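Local coordinates for protein alkaline phosphatase D (Bacillus subtilis, PDB 2YEQ) that hydrolyses phosphate esters as a secreted phosphodiesterase and alkaline phosphatase, using an active site that holds iron and calcium, at residues R472-Y477 with R485-T490; Y442-V447 with D455-P460; I153-P158 with S173-T178. One frame throughout, in Å; residues are numbered along the deposited sequence.

Contact 1. Residues R472-Y477 with R485-T490. With PE5 (3,6,9,12,15,18,21,24-octaoxahexacosan-1-ol), chain H; EDO (1,2-ethanediol), chain B.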
loop_
_atom_site.group_PDB
_atom_site.type_symbol
_atom_site.label_atom_id
_atom_site.label_comp_id
_atom_site.label_asym_id
_atom_site.label_seq_id
_atom_site.Cartn_x
_atom_site.Cartn_y
_atom_site.Cartn_z
ATOM N N ARG A 472 4.544 -8.276 -17.619
ATOM C CA ARG A 472 5.395 -7.434 -18.462
ATOM C C ARG A 472 6.843 -7.883 -18.366
ATOM O O ARG A 472 7.602 -7.859 -19.340
ATOM C CB ARG A 472 5.318 -5.940 -18.043
ATOM C CG ARG A 472 6.319 -5.026 -18.772
ATOM C CD ARG A 472 5.971 -4.960 -20.205
ATOM N NE ARG A 472 6.859 -4.175 -21.045
ATOM C CZ ARG A 472 8.059 -4.561 -21.478
ATOM N NH1 ARG A 472 8.598 -5.718 -21.099
ATOM N NH2 ARG A 472 8.736 -3.770 -22.287
ATOM N N ALA A 473 7.235 -8.259 -17.170
ATOM C CA ALA A 473 8.588 -8.610 -16.931
ATOM C C ALA A 473 8.676 -9.284 -15.610
ATOM O O ALA A 473 7.842 -9.059 -14.704
ATOM C CB ALA A 473 9.490 -7.361 -16.974
ATOM N N SER A 474 9.699 -10.118 -15.503
ATOM C CA SER A 474 9.963 -10.876 -14.311
ATOM C C SER A 474 11.455 -10.793 -13.997
ATOM O O SER A 474 12.304 -10.915 -14.914
ATOM C CB SER A 474 9.517 -12.327 -14.514
ATOM O OG SER A 474 9.862 -13.125 -13.377
ATOM N N PHE A 475 11.772 -10.584 -12.717
ATOM C CA PHE A 475 13.158 -10.450 -12.248
ATOM C C PHE A 475 13.372 -11.390 -11.119
ATOM O O PHE A 475 12.467 -11.623 -10.310
ATOM C CB PHE A 475 13.462 -8.998 -11.814
ATOM C CG PHE A 475 13.429 -8.016 -12.946
ATOM C CD1 PHE A 475 12.252 -7.387 -13.304
ATOM C CD2 PHE A 475 14.574 -7.717 -13.650
ATOM C CE1 PHE A 475 12.218 -6.504 -14.357
ATOM C CE2 PHE A 475 14.549 -6.819 -14.687
ATOM C CZ PHE A 475 13.373 -6.228 -15.061
ATOM N N VAL A 476 14.564 -11.977 -11.064
ATOM C CA VAL A 476 14.961 -12.768 -9.932
ATOM C C VAL A 476 16.218 -12.190 -9.264
ATOM O O VAL A 476 17.093 -11.679 -9.943
ATOM C CB VAL A 476 15.233 -14.220 -10.375
ATOM C CG1 VAL A 476 15.841 -14.997 -9.242
ATOM C CG2 VAL A 476 13.954 -14.872 -10.816
ATOM N N TYR A 477 16.289 -12.275 -7.935
ATOM C CA TYR A 477 17.473 -11.863 -7.188
ATOM C C TYR A 477 17.911 -13.056 -6.394
ATOM O O TYR A 477 17.105 -13.691 -5.715
ATOM C CB TYR A 477 17.187 -10.645 -6.275
ATOM C CG TYR A 477 18.311 -10.282 -5.319
ATOM C CD1 TYR A 477 19.508 -9.763 -5.781
ATOM C CD2 TYR A 477 18.183 -10.486 -3.957
ATOM C CE1 TYR A 477 20.558 -9.440 -4.895
ATOM C CE2 TYR A 477 19.212 -10.145 -3.065
ATOM C CZ TYR A 477 20.389 -9.617 -3.545
ATOM O OH TYR A 477 21.403 -9.314 -2.666
ATOM N N ARG A 485 18.206 -10.264 -12.186
ATOM C CA ARG A 485 18.263 -10.885 -13.514
ATOM C C ARG A 485 16.884 -10.932 -14.127
ATOM O O ARG A 485 15.965 -11.429 -13.503
ATOM C CB ARG A 485 18.770 -12.315 -13.372
ATOM C CG ARG A 485 20.242 -12.428 -13.077
ATOM C CD ARG A 485 20.743 -13.844 -13.405
ATOM N NE ARG A 485 21.855 -14.274 -12.552
ATOM C CZ ARG A 485 21.780 -14.468 -11.234
ATOM N NH1 ARG A 485 20.643 -14.266 -10.570
ATOM N NH2 ARG A 485 22.864 -14.857 -10.568
ATOM N N LYS A 486 16.748 -10.415 -15.337
ATOM C CA LYS A 486 15.483 -10.388 -16.040
ATOM C C LYS A 486 15.256 -11.758 -16.653
ATOM O O LYS A 486 16.029 -12.162 -17.512
ATOM C CB LYS A 486 15.506 -9.331 -17.143
ATOM C CG LYS A 486 14.136 -9.001 -17.694
ATOM C CD LYS A 486 14.207 -8.100 -18.906
ATOM C CE LYS A 486 13.853 -6.700 -18.543
ATOM N NZ LYS A 486 13.967 -5.790 -19.703
ATOM N N VAL A 487 14.217 -12.465 -16.206
ATOM C CA VAL A 487 13.944 -13.833 -16.662
ATOM C C VAL A 487 12.766 -13.900 -17.611
ATOM O O VAL A 487 12.458 -14.964 -18.170
ATOM C CB VAL A 487 13.803 -14.816 -15.476
ATOM C CG1 VAL A 487 15.149 -14.904 -14.707
ATOM C CG2 VAL A 487 12.636 -14.418 -14.540
ATOM N N SER A 488 12.102 -12.770 -17.820
ATOM C CA SER A 488 10.967 -12.712 -18.713
ATOM C C SER A 488 10.713 -11.275 -19.141
ATOM O O SER A 488 10.908 -10.351 -18.359
ATOM C CB SER A 488 9.724 -13.278 -18.006
ATOM O OG SER A 488 8.667 -13.382 -18.928
ATOM N N SER A 489 10.218 -11.089 -20.356
ATOM C CA SER A 489 9.840 -9.777 -20.847
ATOM C C SER A 489 8.901 -9.924 -22.022
ATOM O O SER A 489 9.218 -10.656 -22.966
ATOM C CB SER A 489 11.087 -9.004 -21.257
ATOM O OG SER A 489 10.766 -7.797 -21.919
ATOM N N THR A 490 7.742 -9.259 -21.959
ATOM C CA THR A 490 6.681 -9.405 -22.966
ATOM C C THR A 490 6.071 -8.054 -23.278
ATOM O O THR A 490 5.795 -7.259 -22.379
ATOM C CB THR A 490 5.565 -10.336 -22.476
ATOM O OG1 THR A 490 6.147 -11.577 -22.070
ATOM C CG2 THR A 490 4.521 -10.572 -23.544
HETATM C C48 PE5 H . 5.505 -17.107 -11.443
HETATM C C50 PE5 H . 5.953 -18.556 -11.337
HETATM O O1 PE5 H . 7.227 -18.614 -10.684
HETATM C C1 PE5 H . 7.396 -19.678 -9.743
HETATM C C2 PE5 H . 8.616 -19.447 -8.849
HETATM O O2 PE5 H . 9.768 -20.085 -9.396
HETATM C C3 PE5 H . 11.050 -19.595 -8.981
HETATM C C4 PE5 H . 12.115 -20.199 -9.895
HETATM O O3 PE5 H . 12.684 -19.221 -10.783
HETATM C C5 PE5 H . 12.343 -19.475 -12.146
HETATM C C6 PE5 H . 12.921 -18.481 -13.128
HETATM O O4 PE5 H . 12.105 -18.463 -14.305
HETATM C C7 PE5 H . 11.160 -17.401 -14.310
HETATM C C8 PE5 H . 10.077 -17.554 -15.352
HETATM O O5 PE5 H . 8.875 -16.939 -14.866
HETATM C C9 PE5 H . 8.712 -15.636 -15.418
HETATM C C1 EDO B . 14.501 -6.190 -22.434
HETATM O O1 EDO B . 13.429 -6.213 -23.374
HETATM C C2 EDO B . 15.863 -6.197 -23.108
HETATM O O2 EDO B . 16.853 -6.571 -22.140
#

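Contact 2. Residues Y442-V447 with D455-P460. With PE5 (3,6,9,12,15,18,21,24-octaoxahexacosan-1-ol), chain H.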
loop_
_atom_site.group_PDB
_atom_site.type_symbol
_atom_site.label_atom_id
_atom_site.label_comp_id
_atom_site.label_asym_id
_atom_site.label_seq_id
_atom_site.Cartn_x
_atom_site.Cartn_y
_atom_site.Cartn_z
ATOM N N TYR A 442 -0.116 -4.428 -10.654
ATOM C CA TYR A 442 0.386 -4.771 -9.336
ATOM C C TYR A 442 1.571 -5.707 -9.513
ATOM O O TYR A 442 1.931 -6.035 -10.633
ATOM C CB TYR A 442 -0.693 -5.448 -8.474
ATOM C CG TYR A 442 -1.267 -6.735 -9.045
ATOM C CD1 TYR A 442 -0.681 -7.977 -8.781
ATOM C CD2 TYR A 442 -2.393 -6.703 -9.832
ATOM C CE1 TYR A 442 -1.216 -9.153 -9.311
ATOM C CE2 TYR A 442 -2.937 -7.843 -10.362
ATOM C CZ TYR A 442 -2.342 -9.066 -10.117
ATOM O OH TYR A 442 -2.927 -10.187 -10.651
ATOM N N VAL A 443 2.213 -6.060 -8.417
ATOM C CA VAL A 443 3.437 -6.863 -8.433
ATOM C C VAL A 443 3.187 -8.131 -7.654
ATOM O O VAL A 443 2.579 -8.122 -6.580
ATOM C CB VAL A 443 4.659 -6.087 -7.854
ATOM C CG1 VAL A 443 5.899 -6.937 -7.897
ATOM C CG2 VAL A 443 4.855 -4.772 -8.600
ATOM N N ARG A 444 3.570 -9.267 -8.247
ATOM C CA ARG A 444 3.448 -10.560 -7.581
ATOM C C ARG A 444 4.830 -11.115 -7.240
ATOM O O ARG A 444 5.686 -11.237 -8.117
ATOM C CB ARG A 444 2.724 -11.550 -8.516
ATOM C CG ARG A 444 2.512 -12.925 -7.917
ATOM C CD ARG A 444 1.797 -13.854 -8.917
ATOM N NE ARG A 444 2.628 -14.125 -10.072
ATOM C CZ ARG A 444 2.204 -14.505 -11.281
ATOM N NH1 ARG A 444 0.917 -14.686 -11.552
ATOM N NH2 ARG A 444 3.090 -14.717 -12.241
ATOM N N CYS A 445 5.047 -11.458 -5.982
ATOM C CA CYS A 445 6.344 -11.940 -5.545
ATOM C C CYS A 445 6.267 -13.427 -5.158
ATOM O O CYS A 445 5.354 -13.844 -4.455
ATOM C CB CYS A 445 6.873 -11.098 -4.385
ATOM S SG CYS A 445 7.336 -9.400 -4.940
ATOM N N THR A 446 7.262 -14.201 -5.604
ATOM C CA THR A 446 7.405 -15.607 -5.220
ATOM C C THR A 446 8.757 -15.804 -4.591
ATOM O O THR A 446 9.781 -15.514 -5.193
ATOM C CB THR A 446 7.275 -16.531 -6.435
ATOM O OG1 THR A 446 6.039 -16.259 -7.107
ATOM C CG2 THR A 446 7.306 -17.990 -5.996
ATOM N N VAL A 447 8.762 -16.236 -3.350
ATOM C CA VAL A 447 9.955 -16.241 -2.554
ATOM C C VAL A 447 10.311 -17.651 -2.143
ATOM O O VAL A 447 9.468 -18.369 -1.615
ATOM C CB VAL A 447 9.759 -15.411 -1.277
ATOM C CG1 VAL A 447 11.073 -15.352 -0.454
ATOM C CG2 VAL A 447 9.240 -13.998 -1.656
ATOM N N ASP A 455 7.234 -10.588 -10.360
ATOM C CA ASP A 455 6.526 -10.438 -11.620
ATOM C C ASP A 455 5.696 -9.158 -11.645
ATOM O O ASP A 455 4.872 -8.944 -10.749
ATOM C CB ASP A 455 5.556 -11.620 -11.806
ATOM C CG ASP A 455 6.267 -12.998 -11.829
ATOM O OD1 ASP A 455 7.414 -13.085 -12.309
ATOM O OD2 ASP A 455 5.663 -13.993 -11.363
ATOM N N TYR A 456 5.863 -8.345 -12.686
ATOM C CA TYR A 456 5.098 -7.127 -12.853
ATOM C C TYR A 456 3.880 -7.426 -13.701
ATOM O O TYR A 456 3.982 -7.693 -14.897
ATOM C CB TYR A 456 5.957 -6.024 -13.471
ATOM C CG TYR A 456 7.020 -5.531 -12.499
ATOM C CD1 TYR A 456 8.213 -6.256 -12.294
ATOM C CD2 TYR A 456 6.831 -4.366 -11.763
ATOM C CE1 TYR A 456 9.186 -5.808 -11.375
ATOM C CE2 TYR A 456 7.797 -3.911 -10.855
ATOM C CZ TYR A 456 8.961 -4.632 -10.658
ATOM O OH TYR A 456 9.906 -4.161 -9.753
ATOM N N ARG A 457 2.717 -7.384 -13.061
ATOM C CA ARG A 457 1.464 -7.795 -13.683
ATOM C C ARG A 457 0.684 -6.575 -14.103
ATOM O O ARG A 457 0.180 -5.851 -13.244
ATOM C CB ARG A 457 0.652 -8.612 -12.678
ATOM C CG ARG A 457 1.423 -9.711 -11.979
ATOM C CD ARG A 457 1.483 -10.989 -12.853
ATOM N NE ARG A 457 0.206 -11.690 -12.858
ATOM C CZ ARG A 457 -0.358 -12.297 -13.907
ATOM N NH1 ARG A 457 0.221 -12.327 -15.097
ATOM N NH2 ARG A 457 -1.525 -12.900 -13.752
ATOM N N VAL A 458 0.575 -6.337 -15.407
ATOM C CA VAL A 458 0.038 -5.083 -15.899
ATOM C C VAL A 458 -1.022 -5.222 -16.999
ATOM O O VAL A 458 -1.230 -6.310 -17.559
ATOM C CB VAL A 458 1.203 -4.176 -16.383
ATOM C CG1 VAL A 458 2.265 -4.066 -15.296
ATOM C CG2 VAL A 458 1.815 -4.720 -17.676
ATOM N N MET A 459 -1.708 -4.117 -17.273
ATOM C CA MET A 459 -2.795 -4.048 -18.233
ATOM C C MET A 459 -2.577 -2.868 -19.152
ATOM O O MET A 459 -2.007 -1.865 -18.733
ATOM C CB MET A 459 -4.142 -3.855 -17.514
ATOM C CG MET A 459 -4.481 -4.916 -16.503
ATOM S SD MET A 459 -5.870 -4.469 -15.419
ATOM C CE MET A 459 -5.187 -2.997 -14.604
ATOM N N PRO A 460 -3.063 -2.949 -20.398
ATOM C CA PRO A 460 -2.920 -1.829 -21.304
ATOM C C PRO A 460 -3.754 -0.583 -20.943
ATOM O O PRO A 460 -3.395 0.513 -21.368
ATOM C CB PRO A 460 -3.400 -2.399 -22.645
ATOM C CG PRO A 460 -4.224 -3.585 -22.285
ATOM C CD PRO A 460 -3.565 -4.147 -21.098
HETATM C C48 PE5 H . 5.505 -17.107 -11.443
HETATM C C50 PE5 H . 5.953 -18.556 -11.337
HETATM O O1 PE5 H . 7.227 -18.614 -10.684
HETATM C C1 PE5 H . 7.396 -19.678 -9.743
HETATM C C2 PE5 H . 8.616 -19.447 -8.849
HETATM O O2 PE5 H . 9.768 -20.085 -9.396
HETATM C C3 PE5 H . 11.050 -19.595 -8.981
HETATM C C4 PE5 H . 12.115 -20.199 -9.895
HETATM O O3 PE5 H . 12.684 -19.221 -10.783
HETATM C C5 PE5 H . 12.343 -19.475 -12.146
HETATM C C6 PE5 H . 12.921 -18.481 -13.128
HETATM O O4 PE5 H . 12.105 -18.463 -14.305
HETATM C C7 PE5 H . 11.160 -17.401 -14.310
HETATM C C8 PE5 H . 10.077 -17.554 -15.352
HETATM O O5 PE5 H . 8.875 -16.939 -14.866
HETATM C C9 PE5 H . 8.712 -15.636 -15.418
HETATM O O HOH W 1 5.885 -14.219 -8.786
#

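Contact 3. Residues I153-P158 with S173-T178. With FE (Fe (III) ion), chain C; NA (sodium ion), chain D; EDO (1,2-ethanediol), chain S; EDO (1,2-ethanediol), chain O.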
loop_
_atom_site.group_PDB
_atom_site.type_symbol
_atom_site.label_atom_id
_atom_site.label_comp_id
_atom_site.label_asym_id
_atom_site.label_seq_id
_atom_site.Cartn_x
_atom_site.Cartn_y
_atom_site.Cartn_z
ATOM N N ILE A 153 -7.223 5.320 -0.495
ATOM C CA ILE A 153 -8.179 6.332 -0.956
ATOM C C ILE A 153 -7.426 7.594 -1.330
ATOM O O ILE A 153 -6.257 7.724 -0.973
ATOM C CB ILE A 153 -9.229 6.716 0.119
ATOM C CG1 ILE A 153 -8.554 7.365 1.343
ATOM C CG2 ILE A 153 -10.070 5.495 0.527
ATOM C CD1 ILE A 153 -9.529 8.144 2.254
ATOM N N TYR A 154 -8.088 8.482 -2.081
ATOM C CA TYR A 154 -7.616 9.836 -2.334
ATOM C C TYR A 154 -8.686 10.782 -1.756
ATOM O O TYR A 154 -9.867 10.408 -1.656
ATOM C CB TYR A 154 -7.381 10.116 -3.828
ATOM C CG TYR A 154 -6.143 9.424 -4.381
ATOM C CD1 TYR A 154 -6.093 8.024 -4.501
ATOM C CD2 TYR A 154 -5.017 10.152 -4.728
ATOM C CE1 TYR A 154 -4.969 7.375 -4.977
ATOM C CE2 TYR A 154 -3.863 9.517 -5.218
ATOM C CZ TYR A 154 -3.841 8.124 -5.319
ATOM O OH TYR A 154 -2.742 7.480 -5.809
ATOM N N GLU A 155 -8.256 11.990 -1.411
ATOM C CA GLU A 155 -9.053 12.930 -0.614
ATOM C C GLU A 155 -9.802 13.975 -1.403
ATOM O O GLU A 155 -10.644 14.708 -0.847
ATOM C CB GLU A 155 -8.135 13.607 0.414
ATOM C CG GLU A 155 -7.293 14.785 -0.146
ATOM C CD GLU A 155 -5.961 14.349 -0.751
ATOM O OE1 GLU A 155 -5.795 13.135 -1.036
ATOM O OE2 GLU A 155 -5.089 15.227 -0.980
ATOM N N TYR A 156 -9.499 14.074 -2.690
ATOM C CA TYR A 156 -9.967 15.160 -3.523
ATOM C C TYR A 156 -11.482 15.224 -3.730
ATOM O O TYR A 156 -12.193 14.241 -3.538
ATOM C CB TYR A 156 -9.295 15.099 -4.889
ATOM C CG TYR A 156 -7.793 15.271 -4.818
ATOM C CD1 TYR A 156 -7.238 16.516 -4.563
ATOM C CD2 TYR A 156 -6.931 14.187 -4.981
ATOM C CE1 TYR A 156 -5.870 16.683 -4.477
ATOM C CE2 TYR A 156 -5.568 14.338 -4.885
ATOM C CZ TYR A 156 -5.041 15.579 -4.616
ATOM O OH TYR A 156 -3.682 15.733 -4.523
ATOM N N GLY A 157 -11.949 16.424 -4.064
ATOM C CA GLY A 157 -13.245 16.623 -4.679
ATOM C C GLY A 157 -13.176 16.202 -6.133
ATOM O O GLY A 157 -12.131 15.737 -6.605
ATOM N N PRO A 158 -14.279 16.356 -6.851
ATOM C CA PRO A 158 -14.319 15.940 -8.248
ATOM C C PRO A 158 -13.651 16.955 -9.171
ATOM O O PRO A 158 -13.613 18.142 -8.862
ATOM C CB PRO A 158 -15.824 15.816 -8.528
ATOM C CG PRO A 158 -16.451 16.735 -7.602
ATOM C CD PRO A 158 -15.620 16.700 -6.348
ATOM N N SER A 173 -17.849 13.399 -3.108
ATOM C CA SER A 173 -17.976 14.615 -2.325
ATOM C C SER A 173 -16.872 15.607 -2.652
ATOM O O SER A 173 -15.909 15.283 -3.349
ATOM C CB SER A 173 -17.917 14.271 -0.839
ATOM O OG SER A 173 -16.593 13.917 -0.409
ATOM N N ALA A 174 -17.015 16.829 -2.145
ATOM C CA ALA A 174 -15.896 17.771 -2.093
ATOM C C ALA A 174 -14.772 17.168 -1.287
ATOM O O ALA A 174 -14.937 16.136 -0.640
ATOM C CB ALA A 174 -16.334 19.125 -1.444
ATOM N N GLU A 175 -13.629 17.846 -1.285
ATOM C CA GLU A 175 -12.477 17.385 -0.521
ATOM C C GLU A 175 -12.877 17.037 0.895
ATOM O O GLU A 175 -13.534 17.837 1.580
ATOM C CB GLU A 175 -11.349 18.436 -0.514
ATOM C CG GLU A 175 -10.112 17.954 0.274
ATOM C CD GLU A 175 -8.901 18.886 0.197
ATOM O OE1 GLU A 175 -9.026 19.988 -0.362
ATOM O OE2 GLU A 175 -7.814 18.530 0.720
ATOM N N ILE A 176 -12.433 15.863 1.345
ATOM C CA ILE A 176 -12.861 15.286 2.587
ATOM C C ILE A 176 -12.099 15.815 3.808
ATOM O O ILE A 176 -10.869 15.892 3.800
ATOM C CB ILE A 176 -12.838 13.740 2.526
ATOM C CG1 ILE A 176 -11.426 13.185 2.265
ATOM C CG2 ILE A 176 -13.795 13.290 1.410
ATOM C CD1 ILE A 176 -11.402 11.598 2.148
ATOM N N ILE A 177 -12.851 16.190 4.845
ATOM C CA ILE A 177 -12.300 16.864 6.026
ATOM C C ILE A 177 -12.716 16.205 7.311
ATOM O O ILE A 177 -11.886 15.972 8.184
ATOM C CB ILE A 177 -12.762 18.342 6.088
ATOM C CG1 ILE A 177 -12.307 19.092 4.834
ATOM C CG2 ILE A 177 -12.261 19.018 7.390
ATOM C CD1 ILE A 177 -10.811 19.076 4.633
ATOM N N THR A 178 -14.002 15.919 7.457
ATOM C CA THR A 178 -14.530 15.374 8.712
ATOM C C THR A 178 -14.510 13.854 8.725
ATOM O O THR A 178 -14.374 13.203 7.677
ATOM C CB THR A 178 -15.998 15.769 8.894
ATOM O OG1 THR A 178 -16.736 15.173 7.847
ATOM C CG2 THR A 178 -16.198 17.299 8.831
HETATM FE FE FE C . -0.791 7.673 -5.436
HETATM NA NA NA D . -6.164 19.746 -0.160
HETATM C C1 EDO S . -19.732 17.335 0.134
HETATM O O1 EDO S . -19.699 17.575 -1.287
HETATM C C2 EDO S . -18.408 17.703 0.804
HETATM O O2 EDO S . -18.438 17.346 2.191
HETATM C C1 EDO O . -19.237 17.596 6.977
HETATM O O1 EDO O . -19.114 17.647 5.542
HETATM C C2 EDO O . -19.593 16.185 7.451
HETATM O O2 EDO O . -19.387 16.049 8.863
HETATM O O HOH W 2 -5.517 17.915 -1.300
HETATM O O HOH W 3 -6.718 21.571 0.957
HETATM O O HOH W 4 -4.126 20.618 -0.718
#

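Contact 1. Residues R472-Y477 with R485-T490
Phe475 and Lys486 run side by side on one face of an antiparallel strand pair. The lysine CG is anti to its backbone N (chi1 -166°), and its aliphatic chain follows the ring's CD2-CE2-CZ side obliquely, ending with CE 3.5 Å from Phe475 CZ. Farther along this face, Arg472 reaches Ser489: NH1 donates to Ser489 OG over 3.1 Å, and the acceptor lies 12° out of the guanidinium plane. The bend at chi2 (66°) sets CD 3.2 Å from Thr490 O, while NE is held by a salt bridge with Asp418.

The other face carries Ser474, Ser488, Val476 and Arg485. The serines meet through their CB atoms, and Ser474 OG turns to Asp455 on the next strand. The methyls of Val487, the bulge residue, reach Ser474 OG and cross Val476 at about a right angle, Val476 CG2 to Val487 CG2 at 4.0 Å. A polyether molecule touches both Val487 and Ser474.

Two N-H groups converge on Ser474 O, Val487 N at 2.8 Å and, weakly, Ser488 N at 3.5 Å, and the pairing slips by one residue before Phe475. Beyond the slip, Val476 and Arg485 exchange two bonds of 2.9 Å. Two residues opposite one define a classic beta bulge, here in the hairpin whose second strand, 484-489, forms an edge of the ten-stranded mixed sheet.

Contact 2. Residues Y442-V447 with D455-P460
Arg444 and Asp455 form the salt bridge of this contact: NH2 of Arg444 donates to Asp455 OD2 at 2.8 Å with an N-H...O angle of 163°. The oxygen sits in the guanidinium plane, while NH2 lies above the carboxylate plane, 43° out of it. Arg444 NE adds a weak bond to the same oxygen. A water also donates to Asp455 OD2 and to Arg444 O while accepting from Thr446 OG1, whereas Asp455 OD1 is taken by Ser474 of the next strand.

The backbone supplies four further bonds. Arg444 and Asp455 pair reciprocally, both N-to-O distances being 2.8 Å. Tyr442 and Arg457 also pair reciprocally, Tyr442 N to Arg457 O at 3.0 Å and Arg457 N to Tyr442 O at 2.9 Å; Val443 and Tyr456 form the non-hydrogen-bonded pair between them.

Beyond the salt bridge, the guanidinium groups of Arg444 and Arg457 form an offset stack, centres 4.3 Å apart and planes at 24°, with Arg444 NH1 toward the rim of the Arg457 group. The bend at chi2 places Arg457 CD over the centre of the Arg444 group. Arg457 CB lies over the face of the Tyr442 ring, 4.0 Å from its centroid, as a CH-pi contact. On the reverse face, Val443 CG2 packs obliquely against Tyr456 CD2 at 3.8 Å.

Two like charges stacked this closely would repel, but Glu141 bridges them, one carboxylate oxygen to Arg444 NH1 and the other to Arg457 NE, with Tyr442 OH also bonded to it. Together with Asp455, this probably offsets the repulsion between the two positive charges.

Contact 3. Residues I153-P158 with S173-T178
Ile176 lays its CG1-CD1 arm over the backbone and CB of Glu155: CG1 is 3.8 Å from Glu155 CB, and CD1 goes on to meet Ile153 CD1 at 3.9 Å. Ile176 CG1 lies between its own backbone N and carbonyl carbon (chi1 61°), which brings it to within 3.6 Å of Glu155 O.

That carbonyl also accepts Ile176 N, at 3.1 Å with an N-H...O angle of 161°, and a CA-H...O contact from Glu175. Both segments belong to the long loop between strand 145-148 and helix 179-190 of the calcineurin-like phosphatase domain, so this backbone bond ties the two ends of an irregular excursion together. Tyr154, near its start, binds the iron through OH at 2.0 Å, beside Cys124, Asp151 and His382; this OH is also hydrogen-bonded with Ser412.

Glu175 stretches out, CG anti to the backbone N (chi1 -179°), toward a sodium ion: OE2 is the close ligand at 2.2 Å, with OE1 a longer, weaker second contact at 2.9 Å. Glu214 and Gln517 complete the protein part of the site. Glu155 runs alongside Glu175 in the same direction and takes part through a sodium-bound water that donates to its OE2; OE2 also bonds Asn215 N and OE1 bonds His211. At the far end, Gly157 CA closes on Ser173 O at 3.3 Å, and Pro158 CD reaches the same oxygen.

Overall arrangement
Along the chain the order is contact 3, contact 2, contact 1, each closing before the next opens. Contacts 1 and 2 are successive hairpins of one mixed sheet, their centres 10 Å apart: strand 451-459 lies beside strand 470-477, and the two contacts meet directly, with Arg472 N 2.8 Å from Tyr456 O. A single polyether molecule touches both. Contact 3 stands apart, in the loop after strand 145-148 of the same sheet, with its centre about 30 Å from that of contact 2 and 38 Å from that of contact 1. The hairpins thus extend the sheet to its edge, while the loop carries ligands of the iron and sodium sites.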